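Local coordinates for protein alpha-glucosidase ([Eubacterium] rectale, PDB 6PNR) that probably hydrolyses alpha-linked sulfoquinovosides as a retaining-type family 31 glycoside hydrolase, holding a sulfonated aza-sugar inhibitor in its active-site pocket, at residues Pro27-Gly32 with Phe55-Thr60; Tyr76-Ile81 with Glu93-Arg98. One frame throughout, in Å; residues are numbered along the deposited sequence.

Interaction 1: residues Pro27-Gly32 with Phe55-Thr60; sequences PMIYVG and FPLKLT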
# COMPACT_ATOMS: atom_id res chain seq x y z
N PRO A 27 -26.14 7.53 14.35
CA PRO A 27 -26.93 6.98 13.24
C PRO A 27 -26.51 5.56 12.89
O PRO A 27 -25.34 5.18 12.99
CB PRO A 27 -26.64 7.94 12.09
CG PRO A 27 -25.33 8.55 12.44
CD PRO A 27 -25.33 8.68 13.93
N MET A 28 -27.50 4.77 12.47
CA MET A 28 -27.31 3.36 12.17
C MET A 28 -26.92 3.12 10.71
O MET A 28 -26.28 2.10 10.42
CB MET A 28 -28.59 2.58 12.49
CG MET A 28 -28.44 1.06 12.54
SD MET A 28 -29.94 0.21 13.11
CE MET A 28 -31.03 0.49 11.72
N ILE A 29 -27.30 4.00 9.80
CA ILE A 29 -27.10 3.79 8.37
C ILE A 29 -26.54 5.07 7.74
O ILE A 29 -27.09 6.16 7.95
CB ILE A 29 -28.40 3.38 7.66
CG1 ILE A 29 -29.00 2.12 8.28
CG2 ILE A 29 -28.16 3.18 6.18
CD1 ILE A 29 -30.39 1.78 7.75
N TYR A 30 -25.46 4.93 6.97
CA TYR A 30 -25.04 5.94 6.02
C TYR A 30 -25.19 5.37 4.61
O TYR A 30 -25.03 4.16 4.39
CB TYR A 30 -23.57 6.36 6.22
CG TYR A 30 -23.21 6.85 7.62
CD1 TYR A 30 -23.20 5.99 8.70
CD2 TYR A 30 -22.82 8.18 7.83
CE1 TYR A 30 -22.85 6.43 9.97
CE2 TYR A 30 -22.46 8.63 9.09
CZ TYR A 30 -22.48 7.75 10.15
OH TYR A 30 -22.13 8.20 11.40
N VAL A 31 -25.47 6.25 3.66
CA VAL A 31 -25.59 5.88 2.26
C VAL A 31 -24.72 6.83 1.46
O VAL A 31 -24.33 7.90 1.94
CB VAL A 31 -27.05 5.93 1.78
CG1 VAL A 31 -27.87 4.96 2.57
CG2 VAL A 31 -27.59 7.34 1.95
N GLY A 32 -24.41 6.44 0.24
CA GLY A 32 -23.63 7.33 -0.58
C GLY A 32 -23.40 6.78 -1.97
O GLY A 32 -24.06 5.85 -2.42
N PHE A 55 -23.40 10.13 3.69
CA PHE A 55 -24.07 10.94 4.70
C PHE A 55 -24.98 10.06 5.53
O PHE A 55 -25.53 9.07 5.03
CB PHE A 55 -24.87 12.09 4.05
CG PHE A 55 -25.72 11.66 2.89
CD1 PHE A 55 -27.00 11.18 3.10
CD2 PHE A 55 -25.25 11.77 1.59
CE1 PHE A 55 -27.80 10.80 2.03
CE2 PHE A 55 -26.04 11.38 0.52
CZ PHE A 55 -27.32 10.91 0.74
N PRO A 56 -25.15 10.38 6.81
CA PRO A 56 -26.07 9.60 7.65
C PRO A 56 -27.51 9.89 7.30
O PRO A 56 -27.86 10.97 6.81
CB PRO A 56 -25.73 10.07 9.07
CG PRO A 56 -25.24 11.48 8.88
CD PRO A 56 -24.50 11.48 7.56
N LEU A 57 -28.36 8.91 7.54
CA LEU A 57 -29.78 9.03 7.26
C LEU A 57 -30.52 9.56 8.48
O LEU A 57 -30.14 9.27 9.62
CB LEU A 57 -30.37 7.69 6.84
CG LEU A 57 -29.88 7.11 5.52
CD1 LEU A 57 -30.54 5.76 5.29
CD2 LEU A 57 -30.20 8.06 4.40
N LYS A 58 -31.58 10.33 8.23
CA LYS A 58 -32.47 10.81 9.28
C LYS A 58 -33.69 9.90 9.36
O LYS A 58 -34.29 9.59 8.33
CB LYS A 58 -32.92 12.24 9.01
CG LYS A 58 -31.84 13.30 9.15
CD LYS A 58 -32.42 14.69 8.89
CE LYS A 58 -31.44 15.79 9.29
NZ LYS A 58 -31.33 15.94 10.77
N LEU A 59 -34.03 9.46 10.57
CA LEU A 59 -35.24 8.66 10.81
C LEU A 59 -36.45 9.59 10.85
O LEU A 59 -36.60 10.37 11.79
CB LEU A 59 -35.11 7.88 12.12
CG LEU A 59 -36.30 7.02 12.57
CD1 LEU A 59 -36.70 6.01 11.50
CD2 LEU A 59 -35.98 6.30 13.88
N THR A 60 -37.31 9.50 9.84
CA THR A 60 -38.42 10.43 9.69
C THR A 60 -39.80 9.82 9.92
O THR A 60 -40.78 10.57 9.99
CB THR A 60 -38.40 11.07 8.30
OG1 THR A 60 -38.40 10.04 7.30
CG2 THR A 60 -37.16 11.94 8.13
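Ile29, Tyr30 and Val31 run antiparallel to Phe55, Pro56 and Leu57 at the open end of the hairpin made by strands 29-41 and 44-56. Val31 and Phe55 form the hydrogen-bonded pair: Val31 N donates to Phe55 O at 3.1 Å, and Phe55 N answers with a 3.0 Å bond to Val31 O. Next come Tyr30 and Pro56, the non-hydrogen-bonded pair, with Tyr30 CA only 4.1 Å from Pro56 CA. A third bond, from Leu57 N to Ile29 O, ends the pairing. On the Tyr30 and Pro56 face, the tyrosine ring lies obliquely against the proline, CE2 reaching Pro56 CB at 3.6 Å. Pro27 lies beside Pro56, its CG 3.7 Å from Pro56 CB. On the other face, Phe55 CG sits between its own backbone N and carbonyl carbon (chi1 47°), and Val31 O lies over the centre of one ring face. The ring's CE1 meets Val31 CG2 at 3.5 Å. Leu57 sets CD1 against Ile29 CG2 at 3.6 Å and also near Val31 CG1, and CD2 against Val31 CG2. Strand 101-107 continues the sheet beyond Tyr30, Phe73 packs on Ile29 and Leu57, and Glu53 of the second subunit packs on Pro56. The chemistry is divided simply: between the two segments every hydrogen bond is backbone to backbone, and the side chains meet through carbon. Pro56, lacking an N-H, stands where this pairing asks for no donor, so the proline costs the pairing with Tyr30 no hydrogen bond.

Interaction 2: residues Tyr76-Ile81 with Glu93-Arg98; sequences YIIAKI and EQKDDR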
# COMPACT_ATOMS: atom_id res chain seq x y z
N TYR A 76 -34.76 7.76 0.97
CA TYR A 76 -33.60 6.93 0.66
C TYR A 76 -33.84 5.45 0.92
O TYR A 76 -33.64 4.63 0.02
CB TYR A 76 -32.39 7.41 1.47
CG TYR A 76 -31.91 8.81 1.10
CD1 TYR A 76 -31.43 9.09 -0.17
CD2 TYR A 76 -31.94 9.83 2.04
CE1 TYR A 76 -30.99 10.38 -0.49
CE2 TYR A 76 -31.50 11.10 1.73
CZ TYR A 76 -31.04 11.37 0.47
OH TYR A 76 -30.62 12.64 0.19
N ILE A 77 -34.26 5.08 2.13
CA ILE A 77 -34.29 3.70 2.59
C ILE A 77 -35.54 3.48 3.44
O ILE A 77 -35.89 4.32 4.27
CB ILE A 77 -33.03 3.35 3.42
CG1 ILE A 77 -31.75 3.48 2.59
CG2 ILE A 77 -33.15 1.96 4.02
CD1 ILE A 77 -31.63 2.49 1.46
N ILE A 78 -36.20 2.34 3.24
CA ILE A 78 -37.20 1.83 4.17
C ILE A 78 -36.70 0.50 4.72
O ILE A 78 -36.35 -0.39 3.94
CB ILE A 78 -38.58 1.67 3.50
CG1 ILE A 78 -39.05 3.00 2.92
CG2 ILE A 78 -39.58 1.10 4.50
CD1 ILE A 78 -40.29 2.89 2.04
N ALA A 79 -36.67 0.38 6.05
CA ALA A 79 -36.21 -0.84 6.71
C ALA A 79 -37.37 -1.48 7.46
O ALA A 79 -38.00 -0.82 8.30
CB ALA A 79 -35.06 -0.56 7.67
N LYS A 80 -37.64 -2.75 7.16
CA LYS A 80 -38.68 -3.54 7.81
C LYS A 80 -38.02 -4.54 8.75
O LYS A 80 -37.31 -5.45 8.31
CB LYS A 80 -39.53 -4.29 6.78
CG LYS A 80 -40.69 -3.52 6.16
CD LYS A 80 -41.79 -4.50 5.73
CE LYS A 80 -42.40 -4.15 4.36
NZ LYS A 80 -43.15 -2.86 4.36
N ILE A 81 -38.27 -4.38 10.05
CA ILE A 81 -37.62 -5.15 11.10
C ILE A 81 -38.64 -6.10 11.71
O ILE A 81 -39.71 -5.67 12.16
CB ILE A 81 -37.03 -4.22 12.16
CG1 ILE A 81 -36.13 -3.18 11.47
CG2 ILE A 81 -36.29 -5.01 13.24
CD1 ILE A 81 -35.64 -2.10 12.37
N GLU A 93 -35.57 -1.60 1.61
CA GLU A 93 -36.08 -1.14 0.32
C GLU A 93 -35.37 0.15 -0.06
O GLU A 93 -35.33 1.10 0.72
CB GLU A 93 -37.59 -0.93 0.37
CG GLU A 93 -38.19 -0.58 -0.97
CD GLU A 93 -39.70 -0.41 -0.91
OE1 GLU A 93 -40.29 -0.65 0.17
OE2 GLU A 93 -40.30 -0.03 -1.94
N GLN A 94 -34.82 0.18 -1.27
CA GLN A 94 -34.08 1.34 -1.76
C GLN A 94 -35.02 2.27 -2.52
O GLN A 94 -35.59 1.89 -3.55
CB GLN A 94 -32.94 0.88 -2.67
CG GLN A 94 -32.27 1.99 -3.47
CD GLN A 94 -31.02 1.48 -4.17
OE1 GLN A 94 -30.71 0.29 -4.13
NE2 GLN A 94 -30.29 2.39 -4.82
N LYS A 95 -35.18 3.49 -2.01
CA LYS A 95 -36.06 4.50 -2.58
C LYS A 95 -35.33 5.55 -3.42
O LYS A 95 -35.99 6.39 -4.04
CB LYS A 95 -36.84 5.22 -1.46
CG LYS A 95 -37.65 4.29 -0.55
CD LYS A 95 -38.72 3.53 -1.32
CE LYS A 95 -39.65 4.47 -2.07
NZ LYS A 95 -40.53 3.74 -3.03
N ASP A 96 -34.00 5.54 -3.43
CA ASP A 96 -33.21 6.46 -4.25
C ASP A 96 -32.21 5.63 -5.04
O ASP A 96 -31.32 5.01 -4.46
CB ASP A 96 -32.50 7.50 -3.38
CG ASP A 96 -31.77 8.57 -4.20
OD1 ASP A 96 -31.54 8.37 -5.41
OD2 ASP A 96 -31.42 9.63 -3.62
N ASP A 97 -32.36 5.62 -6.37
CA ASP A 97 -31.57 4.73 -7.21
C ASP A 97 -30.10 5.15 -7.31
O ASP A 97 -29.27 4.33 -7.74
CB ASP A 97 -32.17 4.65 -8.62
CG ASP A 97 -33.66 4.37 -8.60
OD1 ASP A 97 -34.12 3.61 -7.72
OD2 ASP A 97 -34.36 4.92 -9.48
N ARG A 98 -29.77 6.39 -6.94
CA ARG A 98 -28.40 6.87 -7.03
C ARG A 98 -27.47 6.18 -6.05
O ARG A 98 -26.26 6.17 -6.27
CB ARG A 98 -28.35 8.37 -6.76
CG ARG A 98 -28.97 9.25 -7.81
CD ARG A 98 -28.82 10.72 -7.42
NE ARG A 98 -27.43 11.16 -7.39
CZ ARG A 98 -26.73 11.37 -6.28
NH1 ARG A 98 -27.29 11.20 -5.09
NH2 ARG A 98 -25.46 11.77 -6.36
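Asp96 runs alongside the Tyr76 side chain in the same direction, just past the last paired residues of strands 77-83 and 87-94. Asp96 is the side chain to follow. Its CB rests 3.7 Å from Tyr76 CD1, and CG leaves anti to the backbone N (chi1 -174°), alongside the ring. OD2 then comes to the ring edge, near its plane, 3.2 Å from Tyr76 CE1; carboxylate and ring are only 11° apart, so the acid probably draws on the slightly positive rim hydrogens. OD1 takes Arg98 N at 3.1 Å from above the carboxylate plane, an Asx turn. An alanine here would probably leave Arg98 N without its mate and the turn less firmly set, with the Tyr76 edge losing its carboxylate neighbour. Gln94 steadies the same bend, its NE2 donating to Asp96 O at 2.8 Å. Next to it, Lys95 N donates to Tyr76 O at 2.8 Å. Ile78 and Glu93 are the hydrogen-bonded antiparallel pair, Glu93 N lying 2.7 Å from Ile78 O and Ile78 N donating in return to Glu93 O. On their face, the bent aliphatic chain of Lys95 crosses Ile78, CD to CD1 at 3.8 Å. Tyr76 and Ile77 together stand opposite Phe73 in a classic beta bulge at the start of strand 77-83, where it begins to pair with strand 68-73. Strand 77-83 thus runs between 68-73 and 87-94, with Ile77 turned inward onto Phe92, Leu57 and Val31, while Arg98 reaches a salt bridge with Glu53 beside strand 29-41.

Overall arrangement
From the N terminus, after three short strands ending at 22, the chain enters strand 29-41, turns into 44-56, and interaction 1 closes that hairpin when 55-60 returns beside 27-32. It then crosses to the second sheet through strands 61-64 and 68-73, and interaction 2 closes the next hairpin, 77-83 with 87-94. The two loops follow in series, neither nested nor crossing. After 93-98 the chain returns to the first sheet as strand 101-107, beside 29-41. The contacts lie against each other, with Leu57 CD2 3.4 Å from Tyr76 CD2, and so join two antiparallel sheets of the N-terminal beta region, consistent with the beta-sandwich of family 31 enzymes.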